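Local coordinates for mbDLG-3 protein (Monosiga brevicollis, PDB 6X1N), which is a Dlg-type scaffold that may bind protein kinases and whose third PDZ domain probably binds the C-terminal tails of partner proteins, at residues P35-S41 with M99-Y103. Residues are numbered along the deposited sequence; the frame is centred on the assembly and turned at random. Where two conformers were deposited one is given.
Sequences PVGIFIS and MYDLY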
loop_
_atom_site.group_PDB
_atom_site.type_symbol
_atom_site.label_atom_id
_atom_site.label_comp_id
_atom_site.label_asym_id
_atom_site.label_seq_id
_atom_site.Cartn_x
_atom_site.Cartn_y
_atom_site.Cartn_z
ATOM N N PRO A 35 -3.798 15.252 -2.868
ATOM C CA PRO A 35 -3.827 13.805 -2.641
ATOM C C PRO A 35 -3.071 13.441 -1.376
ATOM O O PRO A 35 -2.075 14.066 -1.004
ATOM C CB PRO A 35 -3.138 13.232 -3.882
ATOM C CG PRO A 35 -2.287 14.351 -4.391
ATOM C CD PRO A 35 -3.012 15.621 -4.056
ATOM N N VAL A 36 -3.575 12.416 -0.701
ATOM C CA VAL A 36 -3.003 11.972 0.561
ATOM C C VAL A 36 -3.348 10.500 0.716
ATOM O O VAL A 36 -4.361 10.022 0.196
ATOM C CB VAL A 36 -3.527 12.861 1.719
ATOM C CG1 VAL A 36 -5.037 12.750 1.842
ATOM C CG2 VAL A 36 -2.839 12.558 3.040
ATOM N N GLY A 37 -2.490 9.779 1.420
ATOM C CA GLY A 37 -2.629 8.346 1.581
ATOM C C GLY A 37 -1.603 7.584 0.758
ATOM O O GLY A 37 -1.009 8.093 -0.196
ATOM N N ILE A 38 -1.380 6.346 1.161
ATOM C CA ILE A 38 -0.438 5.448 0.500
ATOM C C ILE A 38 -1.227 4.513 -0.400
ATOM O O ILE A 38 -2.274 3.993 0.006
ATOM C CB ILE A 38 0.343 4.645 1.554
ATOM C CG1 ILE A 38 1.128 5.586 2.477
ATOM C CG2 ILE A 38 1.258 3.620 0.878
ATOM C CD1 ILE A 38 2.078 6.505 1.736
ATOM N N PHE A 39 -0.731 4.285 -1.618
ATOM C CA PHE A 39 -1.433 3.490 -2.619
ATOM C C PHE A 39 -0.527 2.449 -3.252
ATOM O O PHE A 39 0.679 2.657 -3.383
ATOM C CB PHE A 39 -2.001 4.397 -3.707
ATOM C CG PHE A 39 -3.215 5.118 -3.258
ATOM C CD1 PHE A 39 -3.114 6.196 -2.408
ATOM C CD2 PHE A 39 -4.466 4.674 -3.627
ATOM C CE1 PHE A 39 -4.248 6.825 -1.949
ATOM C CE2 PHE A 39 -5.595 5.312 -3.180
ATOM C CZ PHE A 39 -5.491 6.369 -2.339
ATOM N N ILE A 40 -1.122 1.330 -3.653
ATOM C CA ILE A 40 -0.428 0.361 -4.494
ATOM C C ILE A 40 -0.383 0.926 -5.904
ATOM O O ILE A 40 -1.431 1.215 -6.497
ATOM C CB ILE A 40 -1.152 -0.987 -4.477
ATOM C CG1 ILE A 40 -1.331 -1.498 -3.046
ATOM C CG2 ILE A 40 -0.427 -1.972 -5.392
ATOM C CD1 ILE A 40 -0.160 -2.138 -2.447
ATOM N N SER A 41 0.822 1.094 -6.444
ATOM C CA SER A 41 0.994 1.636 -7.785
ATOM C C SER A 41 1.343 0.592 -8.841
ATOM O O SER A 41 1.317 0.926 -10.028
ATOM C CB SER A 41 2.057 2.744 -7.782
ATOM O OG SER A 41 3.270 2.257 -7.230
ATOM N N MET A 99 -9.183 8.733 -5.109
ATOM C CA MET A 99 -7.942 9.306 -4.600
ATOM C C MET A 99 -6.756 8.889 -5.457
ATOM O O MET A 99 -5.838 9.685 -5.684
ATOM C CB MET A 99 -7.726 8.914 -3.139
ATOM C CG MET A 99 -6.491 9.562 -2.519
ATOM S SD MET A 99 -6.625 11.372 -2.373
ATOM C CE MET A 99 -7.554 11.508 -0.856
ATOM N N TYR A 100 -6.760 7.646 -5.940
ATOM C CA TYR A 100 -5.694 7.214 -6.839
ATOM C C TYR A 100 -5.646 8.103 -8.077
ATOM O O TYR A 100 -4.562 8.494 -8.524
ATOM C CB TYR A 100 -5.886 5.742 -7.202
ATOM C CG TYR A 100 -4.677 5.098 -7.853
ATOM C CD1 TYR A 100 -3.459 5.029 -7.191
ATOM C CD2 TYR A 100 -4.764 4.526 -9.121
ATOM C CE1 TYR A 100 -2.348 4.430 -7.779
ATOM C CE2 TYR A 100 -3.656 3.917 -9.714
ATOM C CZ TYR A 100 -2.457 3.870 -9.037
ATOM O OH TYR A 100 -1.352 3.275 -9.621
ATOM N N ASP A 101 -6.813 8.449 -8.628
ATOM C CA ASP A 101 -6.853 9.343 -9.781
ATOM C C ASP A 101 -6.386 10.748 -9.427
ATOM O O ASP A 101 -5.784 11.429 -10.266
ATOM C CB ASP A 101 -8.262 9.394 -10.366
ATOM C CG ASP A 101 -8.353 10.305 -11.577
ATOM O OD1 ASP A 101 -7.903 9.888 -12.663
ATOM O OD2 ASP A 101 -8.874 11.431 -11.439
ATOM N N LEU A 102 -6.656 11.203 -8.203
ATOM C CA LEU A 102 -6.194 12.524 -7.798
ATOM C C LEU A 102 -4.673 12.593 -7.789
ATOM O O LEU A 102 -4.096 13.641 -8.105
ATOM C CB LEU A 102 -6.777 12.894 -6.436
ATOM C CG LEU A 102 -6.529 14.327 -5.974
ATOM C CD1 LEU A 102 -7.107 15.319 -6.982
ATOM C CD2 LEU A 102 -7.123 14.557 -4.592
ATOM N N TYR A 103 -4.008 11.480 -7.467
ATOM C CA TYR A 103 -2.551 11.445 -7.515
ATOM C C TYR A 103 -2.012 11.612 -8.933
ATOM O O TYR A 103 -0.842 11.972 -9.096
ATOM C CB TYR A 103 -2.023 10.143 -6.908
ATOM C CG TYR A 103 -1.721 10.225 -5.426
ATOM C CD1 TYR A 103 -0.612 10.921 -4.966
ATOM C CD2 TYR A 103 -2.529 9.591 -4.489
ATOM C CE1 TYR A 103 -0.330 11.007 -3.616
ATOM C CE2 TYR A 103 -2.247 9.666 -3.137
ATOM C CZ TYR A 103 -1.143 10.367 -2.710
ATOM O OH TYR A 103 -0.829 10.462 -1.375
#
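Tyr103 reaches into the bend of 35-41, with Pro35 over one ring face and Phe39 set obliquely against it. Pro35 CB sits 3.4 Å from the Tyr103 ring centroid, almost on the ring normal, a CH-pi contact. At the far end of that ring, Tyr103 OH donates a weak hydrogen bond to Gly37 O (2.7 Å). The Phe39 and Tyr103 planes stand at 64°, and Phe39 CZ presses on Met99 CG at 3.4 Å. Further along the same side, Phe39 meets Tyr100, whose CA lies over that face; these rings are tilted by 30° and slid apart with little overlap, completing an aromatic cluster. Met99, with CG anti to its backbone N (chi1 -176°) and the chain then bent twice, brings SD within 3.6 Å of Val36 N for a weak N-H...S bond. Replacing Tyr103 by an alanine is likely to leave a gap beside Pro35 CB and Phe39 and Gly37 O without this donor. At the backbone angles of Gly37 a CB would collide with Val36 O, which calls for glycine, and would crowd Phe39 CE1. Tyr100 runs past Ile40 O to Ser41, its OH hydrogen-bonded to Glu57. The contact thus packs helix 97-102, appended after the last PDZ strand 88-95 as in PSD-95 PDZ3, against strand 38-43 and the loop leading into it; that strand pairs with 19-22 and 59-64, and Leu22 touches both Phe39 and Tyr103.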